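Lmo1340 protein (Listeria monocytogenes, PDB 4NLM) is of unknown function but folds as a YqgU-like six-bladed beta propeller and is probably a surface-attached lipoprotein of the bacterium. Local coordinates at residues Lys35-Val40 / Asn75-Lys80; Lys45-Val50 / Gly338-Lys343; Asp199-Asn204 / Asn222-Ala227. All blocks are in the same frame, centred on the assembly; numbering follows the deposited sequence.

Contact 1. Residues Lys35-Val40 / Asn75-Lys80; sequences KEVQGV and NIYNEK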
loop_
_atom_site.group_PDB
_atom_site.type_symbol
_atom_site.label_atom_id
_atom_site.label_comp_id
_atom_site.label_asym_id
_atom_site.label_seq_id
_atom_site.Cartn_x
_atom_site.Cartn_y
_atom_site.Cartn_z
ATOM N N LYS A 35 -0.640 20.477 -18.989
ATOM C CA LYS A 35 -1.696 20.605 -17.945
ATOM C C LYS A 35 -1.130 20.408 -16.550
ATOM O O LYS A 35 -0.255 19.564 -16.346
ATOM C CB LYS A 35 -2.803 19.568 -18.159
ATOM C CG LYS A 35 -3.650 19.768 -19.402
ATOM C CD LYS A 35 -4.738 18.706 -19.489
ATOM C CE LYS A 35 -5.581 18.875 -20.745
ATOM N NZ LYS A 35 -6.627 17.822 -20.876
ATOM N N GLU A 36 -1.630 21.190 -15.596
ATOM C CA GLU A 36 -1.239 21.033 -14.201
ATOM C C GLU A 36 -2.448 20.709 -13.338
ATOM O O GLU A 36 -3.574 21.133 -13.620
ATOM C CB GLU A 36 -0.550 22.281 -13.661
ATOM C CG GLU A 36 0.841 22.502 -14.234
ATOM C CD GLU A 36 1.504 23.722 -13.640
ATOM O OE1 GLU A 36 0.944 24.826 -13.779
ATOM O OE2 GLU A 36 2.588 23.576 -13.051
ATOM N N VAL A 37 -2.188 19.944 -12.286
ATOM C CA VAL A 37 -3.198 19.576 -11.321
ATOM C C VAL A 37 -3.948 20.776 -10.784
ATOM O O VAL A 37 -3.350 21.796 -10.411
ATOM C CB VAL A 37 -2.574 18.801 -10.145
ATOM C CG1 VAL A 37 -3.548 18.647 -8.991
ATOM C CG2 VAL A 37 -2.078 17.435 -10.627
ATOM N N GLN A 38 -5.271 20.652 -10.783
ATOM C CA GLN A 38 -6.155 21.643 -10.197
ATOM C C GLN A 38 -6.797 20.983 -8.998
ATOM O O GLN A 38 -7.219 19.836 -9.071
ATOM C CB GLN A 38 -7.260 22.069 -11.161
ATOM C CG GLN A 38 -6.762 22.752 -12.416
ATOM C CD GLN A 38 -7.874 23.412 -13.209
ATOM O OE1 GLN A 38 -9.046 23.361 -12.826
ATOM N NE2 GLN A 38 -7.511 24.046 -14.317
ATOM N N GLY A 39 -6.825 21.684 -7.879
ATOM C CA GLY A 39 -7.486 21.161 -6.700
ATOM C C GLY A 39 -8.946 21.527 -6.561
ATOM O O GLY A 39 -9.451 22.448 -7.209
ATOM N N VAL A 40 -9.622 20.771 -5.717
ATOM C CA VAL A 40 -11.010 21.054 -5.352
ATOM C C VAL A 40 -11.055 21.313 -3.857
ATOM O O VAL A 40 -10.268 20.756 -3.115
ATOM C CB VAL A 40 -11.986 19.907 -5.665
ATOM C CG1 VAL A 40 -12.095 19.715 -7.159
ATOM C CG2 VAL A 40 -11.610 18.626 -4.931
ATOM N N ASN A 75 -11.250 13.799 -11.383
ATOM C CA ASN A 75 -10.227 14.114 -12.381
ATOM C C ASN A 75 -9.288 15.169 -11.789
ATOM O O ASN A 75 -9.762 16.156 -11.244
ATOM C CB ASN A 75 -10.900 14.639 -13.656
ATOM C CG ASN A 75 -9.923 14.886 -14.778
ATOM O OD1 ASN A 75 -9.124 15.824 -14.745
ATOM N ND2 ASN A 75 -9.966 14.033 -15.775
ATOM N N ILE A 76 -7.982 14.945 -11.889
ATOM C CA ILE A 76 -6.997 15.822 -11.251
ATOM C C ILE A 76 -6.728 17.124 -11.981
ATOM O O ILE A 76 -6.084 18.011 -11.414
ATOM C CB ILE A 76 -5.662 15.097 -11.019
ATOM C CG1 ILE A 76 -4.907 14.887 -12.343
ATOM C CG2 ILE A 76 -5.853 13.775 -10.286
ATOM C CD1 ILE A 76 -3.585 14.155 -12.195
ATOM N N TYR A 77 -7.219 17.227 -13.214
ATOM C CA TYR A 77 -6.987 18.418 -14.031
ATOM C C TYR A 77 -8.202 19.313 -14.210
ATOM O O TYR A 77 -8.055 20.529 -14.296
ATOM C CB TYR A 77 -6.473 18.032 -15.432
ATOM C CG TYR A 77 -5.155 17.297 -15.430
ATOM C CD1 TYR A 77 -4.015 17.892 -14.898
ATOM C CD2 TYR A 77 -5.036 16.019 -15.957
ATOM C CE1 TYR A 77 -2.802 17.233 -14.890
ATOM C CE2 TYR A 77 -3.819 15.356 -15.960
ATOM C CZ TYR A 77 -2.712 15.965 -15.419
ATOM O OH TYR A 77 -1.500 15.312 -15.414
ATOM N N ASN A 78 -9.394 18.737 -14.246
ATOM C CA ASN A 78 -10.572 19.538 -14.534
ATOM C C ASN A 78 -11.674 19.504 -13.473
ATOM O O ASN A 78 -12.758 20.043 -13.691
ATOM C CB ASN A 78 -11.084 19.172 -15.935
ATOM C CG ASN A 78 -11.582 17.743 -16.011
ATOM O OD1 ASN A 78 -12.066 17.212 -15.029
ATOM N ND2 ASN A 78 -11.455 17.117 -17.183
ATOM N N GLU A 79 -11.405 18.820 -12.358
ATOM C CA GLU A 79 -12.297 18.784 -11.186
ATOM C C GLU A 79 -13.581 18.018 -11.399
ATOM O O GLU A 79 -14.442 18.041 -10.535
ATOM C CB GLU A 79 -12.619 20.205 -10.697
ATOM C CG GLU A 79 -11.393 21.083 -10.463
ATOM C CD GLU A 79 -11.768 22.523 -10.143
ATOM O OE1 GLU A 79 -12.896 22.780 -9.675
ATOM O OE2 GLU A 79 -10.934 23.416 -10.376
ATOM N N LYS A 80 -13.722 17.306 -12.509
ATOM C CA LYS A 80 -14.955 16.555 -12.714
ATOM C C LYS A 80 -15.022 15.361 -11.772
ATOM O O LYS A 80 -14.037 14.645 -11.591
ATOM C CB LYS A 80 -15.102 16.064 -14.155
ATOM C CG LYS A 80 -16.514 15.541 -14.438
ATOM C CD LYS A 80 -16.772 15.173 -15.883
ATOM C CE LYS A 80 -18.230 14.775 -16.080
ATOM N NZ LYS A 80 -18.515 14.309 -17.464
HETATM O O HOH W 1 0.781 16.617 -15.197
HETATM O O HOH W 2 -5.762 21.736 -15.317
HETATM O O HOH W 3 -9.076 18.701 -10.706
#

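Contact 2. Residues Lys45-Val50 / Gly338-Lys343; sequences KEFQRV and GYLFDK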
loop_
_atom_site.group_PDB
_atom_site.type_symbol
_atom_site.label_atom_id
_atom_site.label_comp_id
_atom_site.label_asym_id
_atom_site.label_seq_id
_atom_site.Cartn_x
_atom_site.Cartn_y
_atom_site.Cartn_z
ATOM N N LYS A 45 -14.097 18.183 7.649
ATOM C CA LYS A 45 -14.721 17.027 8.286
ATOM C C LYS A 45 -15.433 16.114 7.289
ATOM O O LYS A 45 -15.664 14.933 7.568
ATOM C CB LYS A 45 -15.652 17.483 9.409
ATOM C CG LYS A 45 -14.898 18.054 10.609
ATOM C CD LYS A 45 -13.834 17.068 11.066
ATOM C CE LYS A 45 -12.910 17.670 12.110
ATOM N NZ LYS A 45 -11.811 16.727 12.460
ATOM N N GLU A 46 -15.730 16.655 6.115
ATOM C CA GLU A 46 -16.395 15.906 5.051
ATOM C C GLU A 46 -15.384 15.052 4.259
ATOM O O GLU A 46 -15.656 13.926 3.919
ATOM C CB GLU A 46 -17.099 16.868 4.115
ATOM C CG GLU A 46 -17.854 16.200 3.011
ATOM C CD GLU A 46 -18.713 17.128 2.171
ATOM O OE1 GLU A 46 -18.895 18.316 2.501
ATOM O OE2 GLU A 46 -19.227 16.614 1.152
ATOM N N PHE A 47 -14.207 15.602 3.990
ATOM C CA PHE A 47 -13.161 14.887 3.256
ATOM C C PHE A 47 -12.653 13.792 4.165
ATOM O O PHE A 47 -12.309 14.054 5.311
ATOM C CB PHE A 47 -12.034 15.860 2.925
ATOM C CG PHE A 47 -10.810 15.214 2.276
ATOM C CD1 PHE A 47 -10.919 14.391 1.151
ATOM C CD2 PHE A 47 -9.563 15.425 2.800
ATOM C CE1 PHE A 47 -9.814 13.834 0.586
ATOM C CE2 PHE A 47 -8.438 14.871 2.226
ATOM C CZ PHE A 47 -8.563 14.070 1.118
ATOM N N GLN A 48 -12.639 12.563 3.654
ATOM C CA GLN A 48 -12.061 11.438 4.392
ATOM C C GLN A 48 -10.635 11.222 3.876
ATOM O O GLN A 48 -9.660 11.343 4.593
ATOM C CB GLN A 48 -12.942 10.188 4.320
ATOM C CG GLN A 48 -14.352 10.453 4.800
ATOM C CD GLN A 48 -14.362 10.901 6.249
ATOM O OE1 GLN A 48 -13.818 10.221 7.119
ATOM N NE2 GLN A 48 -14.942 12.055 6.505
ATOM N N ARG A 49 -10.493 10.856 2.605
ATOM C CA ARG A 49 -9.186 10.718 2.001
ATOM C C ARG A 49 -9.300 10.505 0.505
ATOM O O ARG A 49 -10.372 10.215 -0.017
ATOM C CB ARG A 49 -8.434 9.518 2.577
ATOM C CG ARG A 49 -9.093 8.175 2.242
ATOM C CD ARG A 49 -8.295 6.969 2.707
ATOM N NE ARG A 49 -8.207 6.917 4.153
ATOM C CZ ARG A 49 -7.159 7.297 4.886
ATOM N NH1 ARG A 49 -7.230 7.192 6.196
ATOM N NH2 ARG A 49 -6.032 7.747 4.330
ATOM N N VAL A 50 -8.168 10.691 -0.192
ATOM C CA VAL A 50 -7.975 10.118 -1.523
ATOM C C VAL A 50 -7.385 8.731 -1.282
ATOM O O VAL A 50 -6.380 8.573 -0.620
ATOM C CB VAL A 50 -7.053 10.980 -2.377
ATOM C CG1 VAL A 50 -6.600 10.252 -3.629
ATOM C CG2 VAL A 50 -7.782 12.269 -2.740
ATOM N N GLY A 338 1.019 12.247 1.193
ATOM C CA GLY A 338 0.371 12.650 2.460
ATOM C C GLY A 338 -0.412 11.532 3.071
ATOM O O GLY A 338 -0.821 10.580 2.376
ATOM N N TYR A 339 -0.735 11.672 4.351
ATOM C CA TYR A 339 -1.539 10.672 5.004
ATOM C C TYR A 339 -2.912 10.530 4.371
ATOM O O TYR A 339 -3.504 9.427 4.444
ATOM C CB TYR A 339 -1.680 10.985 6.515
ATOM C CG TYR A 339 -0.380 10.713 7.251
ATOM C CD1 TYR A 339 0.012 9.406 7.519
ATOM C CD2 TYR A 339 0.469 11.724 7.605
ATOM C CE1 TYR A 339 1.209 9.122 8.118
ATOM C CE2 TYR A 339 1.680 11.462 8.245
ATOM C CZ TYR A 339 2.036 10.158 8.507
ATOM O OH TYR A 339 3.219 9.846 9.121
ATOM N N LEU A 340 -3.434 11.592 3.746
ATOM C CA LEU A 340 -4.738 11.549 3.095
ATOM C C LEU A 340 -4.620 11.606 1.553
ATOM O O LEU A 340 -5.639 11.737 0.878
ATOM C CB LEU A 340 -5.635 12.668 3.599
ATOM C CG LEU A 340 -5.829 12.685 5.093
ATOM C CD1 LEU A 340 -6.792 13.803 5.440
ATOM C CD2 LEU A 340 -6.340 11.360 5.647
ATOM N N PHE A 341 -3.382 11.581 1.025
ATOM C CA PHE A 341 -3.116 11.673 -0.410
ATOM C C PHE A 341 -3.810 12.887 -1.008
ATOM O O PHE A 341 -4.379 12.836 -2.104
ATOM C CB PHE A 341 -3.505 10.377 -1.169
ATOM C CG PHE A 341 -2.580 9.207 -0.961
ATOM C CD1 PHE A 341 -1.247 9.341 -0.684
ATOM C CD2 PHE A 341 -3.079 7.931 -1.146
ATOM C CE1 PHE A 341 -0.440 8.225 -0.516
ATOM C CE2 PHE A 341 -2.280 6.817 -0.997
ATOM C CZ PHE A 341 -0.949 6.950 -0.691
ATOM N N ASP A 342 -3.678 14.021 -0.309
ATOM C CA ASP A 342 -4.305 15.246 -0.746
ATOM C C ASP A 342 -3.409 16.179 -1.547
ATOM O O ASP A 342 -3.867 17.230 -2.003
ATOM C CB ASP A 342 -4.888 15.997 0.471
ATOM C CG ASP A 342 -3.852 16.352 1.490
ATOM O OD1 ASP A 342 -2.889 15.628 1.732
ATOM O OD2 ASP A 342 -4.000 17.424 2.099
ATOM N N LYS A 343 -2.164 15.758 -1.762
ATOM C CA LYS A 343 -1.197 16.481 -2.586
ATOM C C LYS A 343 -0.633 15.564 -3.664
ATOM O O LYS A 343 -0.651 14.345 -3.530
ATOM C CB LYS A 343 -0.078 17.104 -1.727
ATOM C CG LYS A 343 -0.609 18.120 -0.743
ATOM C CD LYS A 343 0.437 18.869 0.078
ATOM C CE LYS A 343 -0.191 19.694 1.213
ATOM N NZ LYS A 343 -1.421 20.402 0.765
HETATM O O HOH W 4 -4.545 8.053 7.284
#

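Contact 3. Residues Asp199-Asn204 / Asn222-Ala227; sequences DDELGN and NIMQFA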
loop_
_atom_site.group_PDB
_atom_site.type_symbol
_atom_site.label_atom_id
_atom_site.label_comp_id
_atom_site.label_asym_id
_atom_site.label_seq_id
_atom_site.Cartn_x
_atom_site.Cartn_y
_atom_site.Cartn_z
ATOM N N ASP A 199 8.413 -10.307 18.655
ATOM C CA ASP A 199 8.975 -8.971 18.838
ATOM C C ASP A 199 10.256 -8.749 18.038
ATOM O O ASP A 199 10.779 -7.642 18.006
ATOM C CB ASP A 199 9.251 -8.726 20.320
ATOM C CG ASP A 199 7.999 -8.873 21.184
ATOM O OD1 ASP A 199 6.876 -8.845 20.625
ATOM O OD2 ASP A 199 8.140 -9.018 22.426
ATOM N N ASP A 200 10.762 -9.797 17.401
ATOM C CA ASP A 200 11.991 -9.696 16.626
ATOM C C ASP A 200 11.891 -8.704 15.465
ATOM O O ASP A 200 10.859 -8.598 14.809
ATOM C CB ASP A 200 12.387 -11.068 16.065
ATOM C CG ASP A 200 12.905 -12.014 17.137
ATOM O OD1 ASP A 200 13.082 -11.595 18.307
ATOM O OD2 ASP A 200 13.149 -13.193 16.802
ATOM N N GLU A 201 12.960 -7.949 15.238
ATOM C CA GLU A 201 13.005 -7.042 14.113
ATOM C C GLU A 201 13.208 -7.812 12.795
ATOM O O GLU A 201 12.622 -7.468 11.768
ATOM C CB GLU A 201 14.122 -6.040 14.309
ATOM C CG GLU A 201 14.104 -4.943 13.263
ATOM C CD GLU A 201 14.860 -3.717 13.719
ATOM O OE1 GLU A 201 16.010 -3.588 13.288
ATOM O OE2 GLU A 201 14.326 -2.923 14.546
ATOM N N LEU A 202 14.061 -8.834 12.849
ATOM C CA LEU A 202 14.392 -9.653 11.687
ATOM C C LEU A 202 13.693 -10.990 11.650
ATOM O O LEU A 202 13.353 -11.550 12.666
ATOM C CB LEU A 202 15.924 -9.939 11.638
ATOM C CG LEU A 202 16.974 -8.851 11.483
ATOM C CD1 LEU A 202 18.367 -9.386 11.705
ATOM C CD2 LEU A 202 16.854 -8.292 10.094
ATOM N N GLY A 203 13.533 -11.514 10.451
ATOM C CA GLY A 203 13.017 -12.863 10.232
ATOM C C GLY A 203 13.689 -13.448 9.014
ATOM O O GLY A 203 14.644 -12.886 8.496
ATOM N N ASN A 204 13.198 -14.588 8.555
ATOM C CA ASN A 204 13.716 -15.228 7.353
ATOM C C ASN A 204 12.580 -15.336 6.355
ATOM O O ASN A 204 11.460 -15.672 6.732
ATOM C CB ASN A 204 14.305 -16.583 7.725
ATOM C CG ASN A 204 15.525 -16.434 8.601
ATOM O OD1 ASN A 204 16.533 -15.904 8.156
ATOM N ND2 ASN A 204 15.431 -16.862 9.854
ATOM N N ASN A 222 17.437 -13.310 7.193
ATOM C CA ASN A 222 17.687 -12.106 7.989
ATOM C C ASN A 222 17.217 -10.797 7.366
ATOM O O ASN A 222 17.994 -9.872 7.146
ATOM C CB ASN A 222 19.174 -12.057 8.314
ATOM C CG ASN A 222 19.655 -13.304 9.015
ATOM O OD1 ASN A 222 19.063 -13.752 10.010
ATOM N ND2 ASN A 222 20.706 -13.890 8.490
ATOM N N ILE A 223 15.912 -10.712 7.177
ATOM C CA ILE A 223 15.257 -9.567 6.583
ATOM C C ILE A 223 14.292 -8.907 7.562
ATOM O O ILE A 223 13.577 -9.585 8.306
ATOM C CB ILE A 223 14.497 -10.017 5.324
ATOM C CG1 ILE A 223 15.491 -10.551 4.280
ATOM C CG2 ILE A 223 13.644 -8.896 4.758
ATOM C CD1 ILE A 223 16.630 -9.626 3.948
HETATM N N MSE A 224 14.282 -7.583 7.584
HETATM C CA MSE A 224 13.361 -6.843 8.443
HETATM C C MSE A 224 12.013 -6.573 7.807
HETATM O O MSE A 224 10.992 -6.728 8.460
HETATM C CB MSE A 224 14.030 -5.512 8.827
HETATM C CG MSE A 224 13.156 -4.628 9.677
HETATM SE SE MSE A 224 14.013 -2.881 9.863
HETATM C CE MSE A 224 15.887 -3.341 9.786
ATOM N N GLN A 225 11.992 -6.207 6.526
ATOM C CA GLN A 225 10.754 -5.818 5.883
ATOM C C GLN A 225 10.922 -6.189 4.412
ATOM O O GLN A 225 12.051 -6.177 3.908
ATOM C CB GLN A 225 10.556 -4.298 6.039
ATOM C CG GLN A 225 9.202 -3.791 5.573
ATOM C CD GLN A 225 9.000 -2.338 5.939
ATOM O OE1 GLN A 225 9.391 -1.923 7.021
ATOM N NE2 GLN A 225 8.332 -1.595 5.094
ATOM N N PHE A 226 9.840 -6.467 3.689
ATOM C CA PHE A 226 9.944 -6.800 2.273
ATOM C C PHE A 226 8.682 -6.341 1.588
ATOM O O PHE A 226 7.668 -6.069 2.222
ATOM C CB PHE A 226 10.188 -8.282 2.075
ATOM C CG PHE A 226 8.979 -9.128 2.315
ATOM C CD1 PHE A 226 8.585 -9.464 3.593
ATOM C CD2 PHE A 226 8.236 -9.601 1.251
ATOM C CE1 PHE A 226 7.466 -10.236 3.819
ATOM C CE2 PHE A 226 7.114 -10.358 1.467
ATOM C CZ PHE A 226 6.725 -10.672 2.751
ATOM N N ALA A 227 8.758 -6.291 0.261
ATOM C CA ALA A 227 7.608 -5.939 -0.562
ATOM C C ALA A 227 7.836 -6.541 -1.942
ATOM O O ALA A 227 8.973 -6.745 -2.333
ATOM C CB ALA A 227 7.398 -4.417 -0.626
HETATM O O HOH W 5 16.586 -13.590 11.184
HETATM O O HOH W 6 17.703 -15.464 11.613
#

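Contact 1. Residues Lys35-Val40 / Asn75-Lys80
Lys35 lays its CB over one face of the Tyr77 ring, 4.2 Å from the ring centroid in a CH-pi contact, while Ile76 CG1 covers the opposite face, over the ring centre. Tyr77 is thus held between an aliphatic lysine stem and its own neighbour. Its CB leaves the backbone pointing away from 35-40, but CG stands anti to the carbonyl carbon (chi1 -62°), and from there the ring swings back beneath the incoming chain. Ile76 sets CG1 between its backbone N and carbonyl carbon (chi1 73°), the rotation that brings it under the ring; its CD1 goes on to meet Val37 CG2 at 3.9 Å. The ring edge receives the backbone instead, with Glu36 O 3.5 Å from Tyr77 CD1. A tyrosine suits this place because its flat sides are apolar and its hydroxyl can still reach water: Tyr77 OH shares a water with Lys35 O, that second link being weak.

One hydrogen bond joins the backbones, Gln38 N to Ile76 O at 2.8 Å, with the donor in the carbonyl plane; Val37 CA adds a C-H contact to the same oxygen. A second water donates to both Glu36 O and Tyr77 O, a third to Gln38 O and Asn75 O. Val40 CG1 packs 3.6 Å from Glu79 CB, the two side chains lying antiparallel alongside each other. Asn75 OD1 shapes the turn beneath, accepting from Tyr77 N and Asn78 N from opposite sides of its amide plane, each tilted from it. Val37 and Val40 touch strand 352-357. The arrangement is that of an N-terminal segment beginning a propeller's ring closure: it crosses the hairpin loop between strands 68-75 and 81-87 of the first blade, shaped by Asx turns, before strand 40-41 joins the edge of the last.

Contact 2. Residues Lys45-Val50 / Gly338-Lys343
Ring closure of the propeller brings a type I turn, Gly338 to Phe341 between two strands of the last blade, against strand 47-55, the first strand of the first blade. The central tie is Val50 N to Leu340 O, 2.9 Å and nearly straight at 160°. Leu340 spreads across the strand: its CD1 lies 3.8 Å from Phe47 CE2, and its CD2 rests 3.5 Å from Gln48 O. Phe47 has CG anti to its backbone N (chi1 174°), which sends the ring along the strand and beside the Leu340 side chain coming the other way, with Arg49 N over one face.

Arg49 bends at its third torsion so that the guanidinium turns back to the turn, where Tyr339 O sits in its plane; the NH2 to Tyr339 O bond, 3.0 Å, is weak. A water held by Arg49 NH1 reaches the same oxygen, also weakly. A classic beta bulge at Gln48 and Arg49 sets these two residues opposite the single Gln62 of strand 58-65, just before Val50 meets the turn. Val50 and Phe341 cross at about a right angle, CB to CB at 3.8 Å, and the Phe341 ring takes Val50 O at its edge.

One good backbone bond and one weak arginine bond thus join a seam of apolar side chains packed against each other and against backbone carbonyls. Phe341 O, buried 3.3 Å from Val50 CB, has no polar partner, which probably carries an energetic penalty.

Contact 3. Residues Asp199-Asn204 / Asn222-Ala227
Asn222 meets Asn204 first: its backbone N donates to Asn204 OD1 at 2.9 Å, arriving from above the carbonyl plane and not along a lone pair. The two side chains run alongside one another in the same direction, their amide planes 62° apart, and a water links Asn222 OD1 to Asn204 ND2. Asn222 takes a left-handed backbone conformation, which asparagine tolerates better than most residues, as the first residue of a G1 beta bulge facing Gly203. Leu202 CD2 lies 3.5 Å from Asn222 O.

Ile223 closes the antiparallel hydrogen-bonded pair with Gly203: Ile223 N to Gly203 O is 2.8 Å and Gly203 N to Ile223 O is 2.9 Å. Asn193 also donates to Ile223 O. The Ile223 side chain turns to Thr235 and Glu237 of the next blade, as the chain leaves one sheet for another.

Met224, a selenomethionine, carries the side-chain packing. CG is opposite the backbone N (chi1 178°), which carries the chain alongside Glu201 at a slant, CG to Glu201 CG at 3.7 Å; CE ends 3.5 Å from Glu201 OE1, an oxygen that is hydrogen-bonded to Thr270. Met224 CB is 4.2 Å from Leu202 CD2.

Backbone pairing therefore fixes the register at the end of the hairpin, Asn204 OD1 accepts from the backbone N-H at the bulge, and the side chains of Glu201, Leu202 and Met224 pack over the corner where the chain crosses between blades.

How the contacts relate
From the N terminus, residues 35-40 rest on the hairpin loop at 75-80, so contact 1 closes a short loop holding strand 40-41 and the first three strands of the first blade. Strand 47-55 opens contact 2 within that loop but finds its partner only at 338-343, so the two contacts cross; their centres are about 15 Å apart. Together they tie the N-terminal segment and the first blade to the last blade. Contact 3 opens and closes between the two halves of contact 2. It is a local hairpin closure across the ring, its centre about 31 Å from that of contact 2, where strand 212-223 hands over to strand 225-229.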